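Diguanylate cyclase (Xanthomonas campestris pv. campestris, PDB 5H5O) binds cyclic GMP through the cyclic nucleotide-binding domain that makes up this chain and, as the full-length enzyme, probably makes cyclic di-GMP from two GTP molecules. Local coordinates at residues A28-A34 against A77-S83; F65-L69 against R115-V120; F14-G18 against I91-D97. All coordinates share one frame. Numbering follows the deposited sequence.

Contact 1. Residues A28-A34 against A77-S83; sequences ALFERGA and ARSAGAS. With PCG (cyclic guanosine monophosphate), chain C.
Strand 28-30, in the jelly roll of the cyclic nucleotide-binding domain, pairs antiparallel with strand 81-84 through a classic beta bulge, L29 and F30 both facing A82. A28 and S83 form a non-hydrogen-bonded pair (CA-CA 4.1 Å), F30 and A82 a hydrogen-bonded one (CA-CA 5.3 Å). At the bulge, L29 turns to helical backbone angles (-93/-46), so A82 O receives L29 N at 2.8 Å and, weakly, F30 N at 3.3 Å; A82 N returns a bond to F30 O at 2.8 Å. With chi1 p, the F30 ring is sandwiched between A82 CB, 3.7 Å from its centroid, and R78 (chi1 m, chi2 m, chi3 t) on the opposite face. The R78 guanidinium lies flat there, a cation-pi stack with centres 4.2 Å apart and planes at 17°. Beyond F30, in a type II turn from E31 to A34 with G33 at 96/-8, G33 N donates to R78 O at 2.7 Å and R78 N to A34 O at 2.9 Å. R78 and S79 carry the phosphate contacts; R78 NH2 goes to Q38 O. S79 N and S79 OG donate hydrogen bonds to cyclic GMP O2A at 3.1 and 3.0 Å, and R78 NH1 to O1A at 2.6 Å.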
loop_
_atom_site.group_PDB
_atom_site.type_symbol
_atom_site.label_atom_id
_atom_site.label_comp_id
_atom_site.label_asym_id
_atom_site.label_seq_id
_atom_site.Cartn_x
_atom_site.Cartn_y
_atom_site.Cartn_z
ATOM N N ALA A 28 -3.776 2.780 -27.063
ATOM C CA ALA A 28 -3.488 3.264 -25.729
ATOM C C ALA A 28 -4.705 3.032 -24.839
ATOM O O ALA A 28 -5.849 3.191 -25.279
ATOM C CB ALA A 28 -3.131 4.737 -25.777
ATOM N N LEU A 29 -4.448 2.631 -23.598
ATOM C CA LEU A 29 -5.487 2.511 -22.585
ATOM C C LEU A 29 -5.564 3.821 -21.802
ATOM O O LEU A 29 -6.651 4.358 -21.550
ATOM C CB LEU A 29 -5.168 1.352 -21.647
ATOM C CG LEU A 29 -6.176 1.072 -20.537
ATOM C CD1 LEU A 29 -7.502 0.625 -21.148
ATOM C CD2 LEU A 29 -5.615 0.014 -19.572
ATOM N N PHE A 30 -4.395 4.327 -21.421
ATOM C CA PHE A 30 -4.292 5.665 -20.861
ATOM C C PHE A 30 -2.883 6.251 -20.986
ATOM O O PHE A 30 -1.902 5.522 -21.195
ATOM C CB PHE A 30 -4.775 5.722 -19.402
ATOM C CG PHE A 30 -4.093 4.747 -18.482
ATOM C CD1 PHE A 30 -2.803 4.971 -18.035
ATOM C CD2 PHE A 30 -4.762 3.631 -18.035
ATOM C CE1 PHE A 30 -2.188 4.083 -17.183
ATOM C CE2 PHE A 30 -4.164 2.752 -17.178
ATOM C CZ PHE A 30 -2.870 2.975 -16.746
ATOM N N GLU A 31 -2.802 7.575 -20.863
ATOM C CA GLU A 31 -1.541 8.292 -20.974
ATOM C C GLU A 31 -0.957 8.600 -19.618
ATOM O O GLU A 31 -1.691 8.823 -18.643
ATOM C CB GLU A 31 -1.745 9.606 -21.729
ATOM C CG GLU A 31 -2.354 9.424 -23.104
ATOM C CD GLU A 31 -1.564 8.451 -23.955
ATOM O OE1 GLU A 31 -0.315 8.451 -23.870
ATOM O OE2 GLU A 31 -2.193 7.677 -24.705
ATOM N N ARG A 32 0.373 8.624 -19.564
ATOM C CA ARG A 32 1.079 8.976 -18.346
ATOM C C ARG A 32 0.720 10.402 -17.939
ATOM O O ARG A 32 0.708 11.306 -18.772
ATOM C CB ARG A 32 2.594 8.869 -18.551
ATOM C CG ARG A 32 3.416 9.147 -17.291
ATOM C CD ARG A 32 4.894 8.817 -17.489
ATOM N NE ARG A 32 5.576 9.837 -18.280
ATOM C CZ ARG A 32 5.865 9.717 -19.572
ATOM N NH1 ARG A 32 6.483 10.711 -20.201
ATOM N NH2 ARG A 32 5.546 8.604 -20.233
ATOM N N GLY A 33 0.410 10.592 -16.662
ATOM C CA GLY A 33 0.085 11.909 -16.150
ATOM C C GLY A 33 -1.404 12.194 -16.095
ATOM O O GLY A 33 -1.823 13.212 -15.550
ATOM N N ALA A 34 -2.209 11.298 -16.652
ATOM C CA ALA A 34 -3.643 11.531 -16.718
ATOM C C ALA A 34 -4.329 11.185 -15.398
ATOM O O ALA A 34 -3.767 10.499 -14.551
ATOM C CB ALA A 34 -4.275 10.756 -17.877
ATOM N N ALA A 77 -2.045 11.012 -10.451
ATOM C CA ALA A 77 -1.760 11.103 -11.876
ATOM C C ALA A 77 -1.041 9.826 -12.289
ATOM O O ALA A 77 -0.084 9.415 -11.635
ATOM C CB ALA A 77 -0.898 12.308 -12.174
ATOM N N ARG A 78 -1.521 9.206 -13.364
ATOM C CA ARG A 78 -0.970 7.941 -13.856
ATOM C C ARG A 78 0.557 8.006 -13.957
ATOM O O ARG A 78 1.113 8.873 -14.647
ATOM C CB ARG A 78 -1.569 7.584 -15.224
ATOM C CG ARG A 78 -3.085 7.332 -15.249
ATOM C CD ARG A 78 -3.493 6.110 -14.447
ATOM N NE ARG A 78 -4.841 5.655 -14.792
ATOM C CZ ARG A 78 -5.512 4.743 -14.091
ATOM N NH1 ARG A 78 -4.957 4.200 -13.006
ATOM N NH2 ARG A 78 -6.740 4.381 -14.456
ATOM N N SER A 79 1.220 7.094 -13.253
ATOM C CA SER A 79 2.679 7.028 -13.227
ATOM C C SER A 79 3.268 6.544 -14.558
ATOM O O SER A 79 4.440 6.745 -14.843
ATOM C CB SER A 79 3.138 6.085 -12.126
ATOM O OG SER A 79 2.469 6.365 -10.925
ATOM N N ALA A 80 2.455 5.896 -15.371
ATOM C CA ALA A 80 2.948 5.434 -16.656
ATOM C C ALA A 80 1.853 5.520 -17.687
ATOM O O ALA A 80 0.676 5.611 -17.342
ATOM C CB ALA A 80 3.487 4.005 -16.548
ATOM N N GLY A 81 2.248 5.525 -18.953
ATOM C CA GLY A 81 1.304 5.314 -20.028
ATOM C C GLY A 81 1.084 3.818 -20.194
ATOM O O GLY A 81 2.017 3.016 -20.021
ATOM N N ALA A 82 -0.151 3.435 -20.502
ATOM C CA ALA A 82 -0.488 2.027 -20.716
ATOM C C ALA A 82 -1.008 1.829 -22.128
ATOM O O ALA A 82 -1.829 2.620 -22.602
ATOM C CB ALA A 82 -1.524 1.552 -19.674
ATOM N N SER A 83 -0.533 0.776 -22.796
ATOM C CA SER A 83 -0.902 0.519 -24.180
ATOM C C SER A 83 -0.792 -0.967 -24.527
ATOM O O SER A 83 -0.019 -1.719 -23.927
ATOM C CB SER A 83 -0.063 1.375 -25.143
ATOM O OG SER A 83 1.245 0.841 -25.311
HETATM P PA PCG C . -1.081 3.928 -12.028
HETATM O O1A PCG C . -2.572 3.911 -12.019
HETATM O O2A PCG C . -0.096 4.931 -11.515
HETATM O "O5'" PCG C . -0.952 3.667 -13.302
HETATM C "C5'" PCG C . 0.364 3.308 -13.733
HETATM C "C4'" PCG C . 0.634 2.027 -12.989
HETATM O "O4'" PCG C . 1.861 1.354 -13.107
HETATM C "C3'" PCG C . 0.440 2.194 -11.513
HETATM O "O3'" PCG C . -0.896 2.706 -11.263
HETATM C "C2'" PCG C . 0.799 0.810 -11.049
HETATM O "O2'" PCG C . -0.275 -0.128 -10.943
HETATM C "C1'" PCG C . 1.773 0.321 -12.133
HETATM N N9 PCG C . 3.252 0.133 -11.952
HETATM C C8 PCG C . 3.935 -0.946 -12.355
HETATM N N7 PCG C . 5.242 -0.844 -12.057
HETATM C C5 PCG C . 5.429 0.314 -11.451
HETATM C C6 PCG C . 6.586 1.043 -10.867
HETATM O O6 PCG C . 7.708 0.528 -10.903
HETATM N N1 PCG C . 6.377 2.264 -10.300
HETATM C C2 PCG C . 5.151 2.838 -10.255
HETATM N N2 PCG C . 5.010 4.050 -9.681
HETATM N N3 PCG C . 4.029 2.218 -10.780
HETATM C C4 PCG C . 4.117 0.982 -11.372
#

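Contact 2. Residues F65-L69 against R115-V120; sequences FFGEL and RSIVRV. With PCG (cyclic guanosine monophosphate), chain C.
The ring of F65, chi1 p, overlaps the side chain of R119: F65 CE1 lies over one face of the guanidinium, and F65 CZ is 4.0 Å from R119 CD. The same ring approaches S116 OG through CE1 (3.9 Å), one helical turn earlier. Residues 65-66 are extended; G67, at 89/4, ends the strand and takes the N-cap position of helix 68-72. E68 points toward helix 106-121, L69 sideways to it. CA atoms lie 8.0 Å apart for E68 and S116, and 9.0 Å for L69 and V120. E68, chi1 p and chi2 m, puts OE2 2.8 Å from R119 NH2 in a salt bridge and 3.3 Å from V120 CG2, while L69 CD2 meets V120 CG2 at 4.1 Å. G67, E68 and R119 converge on the ribose 2'-hydroxyl of cyclic GMP. Its O2' donates to E68 OE1 at 2.5 Å, accepts from G67 N at 2.7 Å, and takes a weak bond from R119 NH2 at 2.9 Å. A glutamate holding the ribose 2'-hydroxyl is a hallmark of cyclic nucleotide-binding domains, and here the salt bridge couples it to helix 106-121, although R119 is poorly ordered. F65 also meets F112 edge-to-face, whereas R115 directs its charge to E10 on helix 8-17. Strand 39-44 backs F65 and E68 through M39, and helix 106-121 also packs I117 on I117 of the second subunit, with L69 touching V121 of that subunit.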
loop_
_atom_site.group_PDB
_atom_site.type_symbol
_atom_site.label_atom_id
_atom_site.label_comp_id
_atom_site.label_asym_id
_atom_site.label_seq_id
_atom_site.Cartn_x
_atom_site.Cartn_y
_atom_site.Cartn_z
ATOM N N PHE A 65 -1.841 -7.191 -12.695
ATOM C CA PHE A 65 -2.707 -6.042 -12.461
ATOM C C PHE A 65 -1.928 -4.741 -12.406
ATOM O O PHE A 65 -0.729 -4.736 -12.161
ATOM C CB PHE A 65 -3.502 -6.234 -11.172
ATOM C CG PHE A 65 -2.669 -6.140 -9.927
ATOM C CD1 PHE A 65 -2.459 -4.911 -9.302
ATOM C CD2 PHE A 65 -2.113 -7.276 -9.363
ATOM C CE1 PHE A 65 -1.694 -4.818 -8.149
ATOM C CE2 PHE A 65 -1.356 -7.191 -8.198
ATOM C CZ PHE A 65 -1.145 -5.953 -7.594
ATOM N N PHE A 66 -2.612 -3.640 -12.667
ATOM C CA PHE A 66 -1.965 -2.331 -12.681
ATOM C C PHE A 66 -3.030 -1.272 -12.571
ATOM O O PHE A 66 -4.198 -1.536 -12.847
ATOM C CB PHE A 66 -1.157 -2.125 -13.968
ATOM C CG PHE A 66 -1.980 -2.195 -15.245
ATOM C CD1 PHE A 66 -2.417 -1.037 -15.877
ATOM C CD2 PHE A 66 -2.282 -3.413 -15.827
ATOM C CE1 PHE A 66 -3.151 -1.094 -17.071
ATOM C CE2 PHE A 66 -3.022 -3.481 -17.024
ATOM C CZ PHE A 66 -3.447 -2.333 -17.647
ATOM N N GLY A 67 -2.631 -0.068 -12.175
ATOM C CA GLY A 67 -3.578 1.022 -12.064
ATOM C C GLY A 67 -4.255 1.138 -10.711
ATOM O O GLY A 67 -5.131 1.991 -10.534
ATOM N N GLU A 68 -3.850 0.296 -9.757
ATOM C CA GLU A 68 -4.461 0.321 -8.419
ATOM C C GLU A 68 -4.186 1.642 -7.687
ATOM O O GLU A 68 -4.999 2.069 -6.878
ATOM C CB GLU A 68 -4.063 -0.909 -7.574
ATOM C CG GLU A 68 -2.672 -0.869 -6.897
ATOM C CD GLU A 68 -1.502 -0.965 -7.873
ATOM O OE1 GLU A 68 -1.735 -1.099 -9.092
ATOM O OE2 GLU A 68 -0.342 -0.918 -7.414
ATOM N N LEU A 69 -3.063 2.293 -8.002
ATOM C CA LEU A 69 -2.764 3.626 -7.460
ATOM C C LEU A 69 -3.819 4.652 -7.867
ATOM O O LEU A 69 -4.295 5.434 -7.036
ATOM C CB LEU A 69 -1.383 4.121 -7.915
ATOM C CG LEU A 69 -0.168 3.259 -7.560
ATOM C CD1 LEU A 69 1.124 3.934 -8.027
ATOM C CD2 LEU A 69 -0.114 2.961 -6.060
ATOM N N ARG A 115 -0.832 -7.356 -0.555
ATOM C CA ARG A 115 0.025 -7.717 -1.669
ATOM C C ARG A 115 0.374 -6.509 -2.538
ATOM O O ARG A 115 1.478 -6.426 -3.048
ATOM C CB ARG A 115 -0.593 -8.829 -2.525
ATOM C CG ARG A 115 -0.762 -10.147 -1.802
ATOM C CD ARG A 115 -0.591 -11.338 -2.769
ATOM N NE ARG A 115 -1.074 -11.050 -4.121
ATOM C CZ ARG A 115 -2.358 -10.932 -4.438
ATOM N NH1 ARG A 115 -3.284 -11.058 -3.491
ATOM N NH2 ARG A 115 -2.714 -10.658 -5.690
ATOM N N SER A 116 -0.553 -5.568 -2.686
ATOM C CA SER A 116 -0.268 -4.341 -3.428
ATOM C C SER A 116 0.879 -3.531 -2.818
ATOM O O SER A 116 1.798 -3.099 -3.523
ATOM C CB SER A 116 -1.516 -3.455 -3.488
ATOM O OG SER A 116 -2.477 -4.004 -4.364
ATOM N N ILE A 117 0.795 -3.298 -1.509
ATOM C CA ILE A 117 1.825 -2.544 -0.786
ATOM C C ILE A 117 3.228 -3.120 -1.003
ATOM O O ILE A 117 4.159 -2.380 -1.294
ATOM C CB ILE A 117 1.523 -2.494 0.714
ATOM C CG1 ILE A 117 0.346 -1.558 0.961
ATOM C CG2 ILE A 117 2.746 -2.005 1.501
ATOM C CD1 ILE A 117 -0.360 -1.805 2.286
ATOM N N VAL A 118 3.362 -4.440 -0.875
ATOM C CA VAL A 118 4.630 -5.097 -1.137
ATOM C C VAL A 118 5.115 -4.792 -2.558
ATOM O O VAL A 118 6.264 -4.403 -2.753
ATOM C CB VAL A 118 4.542 -6.620 -0.960
ATOM C CG1 VAL A 118 5.873 -7.256 -1.330
ATOM C CG2 VAL A 118 4.142 -6.984 0.481
ATOM N N ARG A 119 4.228 -4.937 -3.542
ATOM C CA ARG A 119 4.594 -4.688 -4.930
ATOM C C ARG A 119 5.051 -3.238 -5.110
ATOM O O ARG A 119 6.089 -2.979 -5.710
ATOM C CB ARG A 119 3.422 -5.015 -5.870
ATOM C CG ARG A 119 3.825 -5.272 -7.328
ATOM C CD ARG A 119 2.662 -5.036 -8.300
ATOM N NE ARG A 119 2.276 -3.627 -8.329
ATOM C CZ ARG A 119 1.850 -2.968 -9.405
ATOM N NH1 ARG A 119 1.735 -3.583 -10.582
ATOM N NH2 ARG A 119 1.537 -1.683 -9.298
ATOM N N VAL A 120 4.290 -2.307 -4.549
ATOM C CA VAL A 120 4.527 -0.882 -4.746
ATOM C C VAL A 120 5.779 -0.368 -4.027
ATOM O O VAL A 120 6.475 0.513 -4.534
ATOM C CB VAL A 120 3.280 -0.060 -4.365
ATOM C CG1 VAL A 120 3.577 1.437 -4.373
ATOM C CG2 VAL A 120 2.152 -0.377 -5.342
HETATM P PA PCG C . -1.081 3.928 -12.028
HETATM O O1A PCG C . -2.572 3.911 -12.019
HETATM O O2A PCG C . -0.096 4.931 -11.515
HETATM O "O5'" PCG C . -0.952 3.667 -13.302
HETATM C "C5'" PCG C . 0.364 3.308 -13.733
HETATM C "C4'" PCG C . 0.634 2.027 -12.989
HETATM O "O4'" PCG C . 1.861 1.354 -13.107
HETATM C "C3'" PCG C . 0.440 2.194 -11.513
HETATM O "O3'" PCG C . -0.896 2.706 -11.263
HETATM C "C2'" PCG C . 0.799 0.810 -11.049
HETATM O "O2'" PCG C . -0.275 -0.128 -10.943
HETATM C "C1'" PCG C . 1.773 0.321 -12.133
HETATM N N9 PCG C . 3.252 0.133 -11.952
HETATM C C8 PCG C . 3.935 -0.946 -12.355
HETATM N N7 PCG C . 5.242 -0.844 -12.057
HETATM C C5 PCG C . 5.429 0.314 -11.451
HETATM C C6 PCG C . 6.586 1.043 -10.867
HETATM O O6 PCG C . 7.708 0.528 -10.903
HETATM N N1 PCG C . 6.377 2.264 -10.300
HETATM C C2 PCG C . 5.151 2.838 -10.255
HETATM N N2 PCG C . 5.010 4.050 -9.681
HETATM N N3 PCG C . 4.029 2.218 -10.780
HETATM C C4 PCG C . 4.117 0.982 -11.372
#

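Contact 3. Residues F14-G18 against I91-D97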
loop_
_atom_site.group_PDB
_atom_site.type_symbol
_atom_site.label_atom_id
_atom_site.label_comp_id
_atom_site.label_asym_id
_atom_site.label_seq_id
_atom_site.Cartn_x
_atom_site.Cartn_y
_atom_site.Cartn_z
ATOM N N PHE A 14 -13.020 -10.079 -8.940
ATOM C CA PHE A 14 -12.768 -8.808 -9.607
ATOM C C PHE A 14 -13.454 -8.802 -10.970
ATOM O O PHE A 14 -13.992 -7.777 -11.388
ATOM C CB PHE A 14 -11.267 -8.561 -9.784
ATOM C CG PHE A 14 -10.587 -8.008 -8.544
ATOM C CD1 PHE A 14 -10.009 -6.749 -8.561
ATOM C CD2 PHE A 14 -10.555 -8.741 -7.364
ATOM C CE1 PHE A 14 -9.389 -6.227 -7.417
ATOM C CE2 PHE A 14 -9.936 -8.237 -6.231
ATOM C CZ PHE A 14 -9.341 -6.969 -6.266
ATOM N N ALA A 15 -13.408 -9.939 -11.667
ATOM C CA ALA A 15 -14.121 -10.058 -12.942
ATOM C C ALA A 15 -15.612 -9.784 -12.763
ATOM O O ALA A 15 -16.198 -8.991 -13.499
ATOM C CB ALA A 15 -13.901 -11.443 -13.549
ATOM N N ARG A 16 -16.232 -10.426 -11.779
ATOM C CA ARG A 16 -17.673 -10.243 -11.552
ATOM C C ARG A 16 -18.118 -8.845 -11.095
ATOM O O ARG A 16 -19.134 -8.333 -11.555
ATOM C CB ARG A 16 -18.209 -11.316 -10.606
ATOM C CG ARG A 16 -18.272 -12.696 -11.282
ATOM C CD ARG A 16 -18.848 -13.736 -10.385
ATOM N NE ARG A 16 -20.193 -13.384 -9.970
ATOM C CZ ARG A 16 -21.286 -13.576 -10.702
ATOM N NH1 ARG A 16 -21.208 -14.138 -11.910
ATOM N NH2 ARG A 16 -22.471 -13.206 -10.216
ATOM N N PHE A 17 -17.360 -8.230 -10.196
ATOM C CA PHE A 17 -17.697 -6.888 -9.708
ATOM C C PHE A 17 -17.338 -5.811 -10.728
ATOM O O PHE A 17 -17.901 -4.723 -10.721
ATOM C CB PHE A 17 -17.010 -6.611 -8.359
ATOM C CG PHE A 17 -17.712 -7.237 -7.194
ATOM C CD1 PHE A 17 -18.460 -6.462 -6.321
ATOM C CD2 PHE A 17 -17.661 -8.617 -6.992
ATOM C CE1 PHE A 17 -19.137 -7.048 -5.247
ATOM C CE2 PHE A 17 -18.313 -9.203 -5.923
ATOM C CZ PHE A 17 -19.061 -8.412 -5.045
ATOM N N GLY A 18 -16.398 -6.126 -11.612
ATOM C CA GLY A 18 -15.970 -5.173 -12.621
ATOM C C GLY A 18 -16.622 -5.435 -13.964
ATOM O O GLY A 18 -17.788 -5.833 -14.031
ATOM N N ILE A 91 -9.731 -7.109 -17.315
ATOM C CA ILE A 91 -10.768 -6.782 -16.337
ATOM C C ILE A 91 -10.597 -5.315 -15.958
ATOM O O ILE A 91 -9.507 -4.881 -15.573
ATOM C CB ILE A 91 -10.654 -7.629 -15.064
ATOM C CG1 ILE A 91 -10.903 -9.109 -15.384
ATOM C CG2 ILE A 91 -11.631 -7.114 -13.975
ATOM C CD1 ILE A 91 -10.258 -10.034 -14.370
ATOM N N GLU A 92 -11.668 -4.546 -16.097
ATOM C CA GLU A 92 -11.670 -3.153 -15.680
ATOM C C GLU A 92 -12.500 -3.000 -14.405
ATOM O O GLU A 92 -13.685 -3.327 -14.381
ATOM C CB GLU A 92 -12.220 -2.283 -16.796
ATOM C CG GLU A 92 -12.356 -0.806 -16.474
ATOM C CD GLU A 92 -12.939 -0.028 -17.644
ATOM O OE1 GLU A 92 -12.307 0.015 -18.718
ATOM O OE2 GLU A 92 -14.038 0.532 -17.489
ATOM N N LEU A 93 -11.863 -2.503 -13.347
ATOM C CA LEU A 93 -12.506 -2.363 -12.046
ATOM C C LEU A 93 -12.592 -0.886 -11.647
ATOM O O LEU A 93 -11.578 -0.241 -11.398
ATOM C CB LEU A 93 -11.702 -3.155 -11.023
ATOM C CG LEU A 93 -12.274 -3.791 -9.752
ATOM C CD1 LEU A 93 -12.115 -2.874 -8.603
ATOM C CD2 LEU A 93 -13.721 -4.300 -9.870
ATOM N N ALA A 94 -13.811 -0.357 -11.604
ATOM C CA ALA A 94 -14.032 1.049 -11.301
ATOM C C ALA A 94 -14.086 1.313 -9.802
ATOM O O ALA A 94 -14.280 0.401 -8.995
ATOM C CB ALA A 94 -15.319 1.552 -11.983
ATOM N N HIS A 95 -13.921 2.583 -9.450
ATOM C CA HIS A 95 -13.936 3.038 -8.065
ATOM C C HIS A 95 -15.121 2.479 -7.275
ATOM O O HIS A 95 -14.939 1.916 -6.194
ATOM C CB HIS A 95 -13.963 4.572 -8.041
ATOM C CG HIS A 95 -13.944 5.157 -6.665
ATOM N ND1 HIS A 95 -15.095 5.427 -5.955
ATOM C CD2 HIS A 95 -12.911 5.520 -5.868
ATOM C CE1 HIS A 95 -14.770 5.936 -4.780
ATOM N NE2 HIS A 95 -13.452 6.001 -4.701
ATOM N N ASP A 96 -16.327 2.640 -7.821
ATOM C CA ASP A 96 -17.548 2.146 -7.184
ATOM C C ASP A 96 -17.567 0.626 -7.072
ATOM O O ASP A 96 -18.055 0.080 -6.072
ATOM C CB ASP A 96 -18.794 2.616 -7.947
ATOM C CG ASP A 96 -19.067 4.106 -7.773
ATOM O OD1 ASP A 96 -18.505 4.714 -6.831
ATOM O OD2 ASP A 96 -19.851 4.665 -8.578
ATOM N N ASP A 97 -17.041 -0.050 -8.100
ATOM C CA ASP A 97 -16.952 -1.506 -8.102
ATOM C C ASP A 97 -16.083 -1.948 -6.931
ATOM O O ASP A 97 -16.417 -2.886 -6.211
ATOM C CB ASP A 97 -16.312 -2.031 -9.408
ATOM C CG ASP A 97 -17.106 -1.671 -10.658
ATOM O OD1 ASP A 97 -18.322 -1.409 -10.548
ATOM O OD2 ASP A 97 -16.505 -1.657 -11.763
#
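L93 is the main bump, and the end of helix 8-17 provides the hollow it fills. Its CG touches F14 CD1 at 3.9 Å, while its CD2 settles against the last turn, 4.3 Å from F17 CB and 3.7 Å from G18 CA. Two residues earlier on the strand, I91 pushes in beside it: CG2 lies 3.6 Å from F14 O, and CD1 rests on A15 CB at 4.0 Å. The floor of the hollow is G18, whose CA comes within 3.4 Å of E92 O; a side chain here would clash with that oxygen. The helix thus lies against strand 88-93 of the domain's jelly roll, and the chain leaving G18 enters strand 19-23, which pairs antiparallel with 88-93. Across the hollow, A94 occupies the N-cap position of helix 95-104; D97 OD2 accepts a hydrogen bond from A94 N (3.0 Å), and OD1 pairs with R100. The carboxylate abuts the end of helix 8-17, D97 CG 3.2 Å from F17 O, without a hydrogen bond, and OD2 3.7 Å from G18 CA. The F14 ring continues inward to L101 and F112, whereas F17, its CA-to-CB bond toward segment 91-97, swings its ring away onto R100 and L101.

Overall arrangement
Contacts 1 and 2 form two walls of one pocket: the first holds the cyclic phosphate of cyclic GMP, the second its ribose hydroxyl, and K58, H76 and E124 add further bonds. Their centres are 15 Å apart, yet they touch directly, with R78 NH1 3.3 Å from G67 O and L29 CD2 3.7 Å from F66 CE1. Contact 3 lies apart from the ligand, the F14 side chain about 12 Å from it. Its centre is 15 Å from that of contact 2 and 19 Å from that of contact 1. Strands 65-66 and 88-93 share one sheet with 39-44 between them, and F112 is met by both F65 and F14, linking contacts 2 and 3.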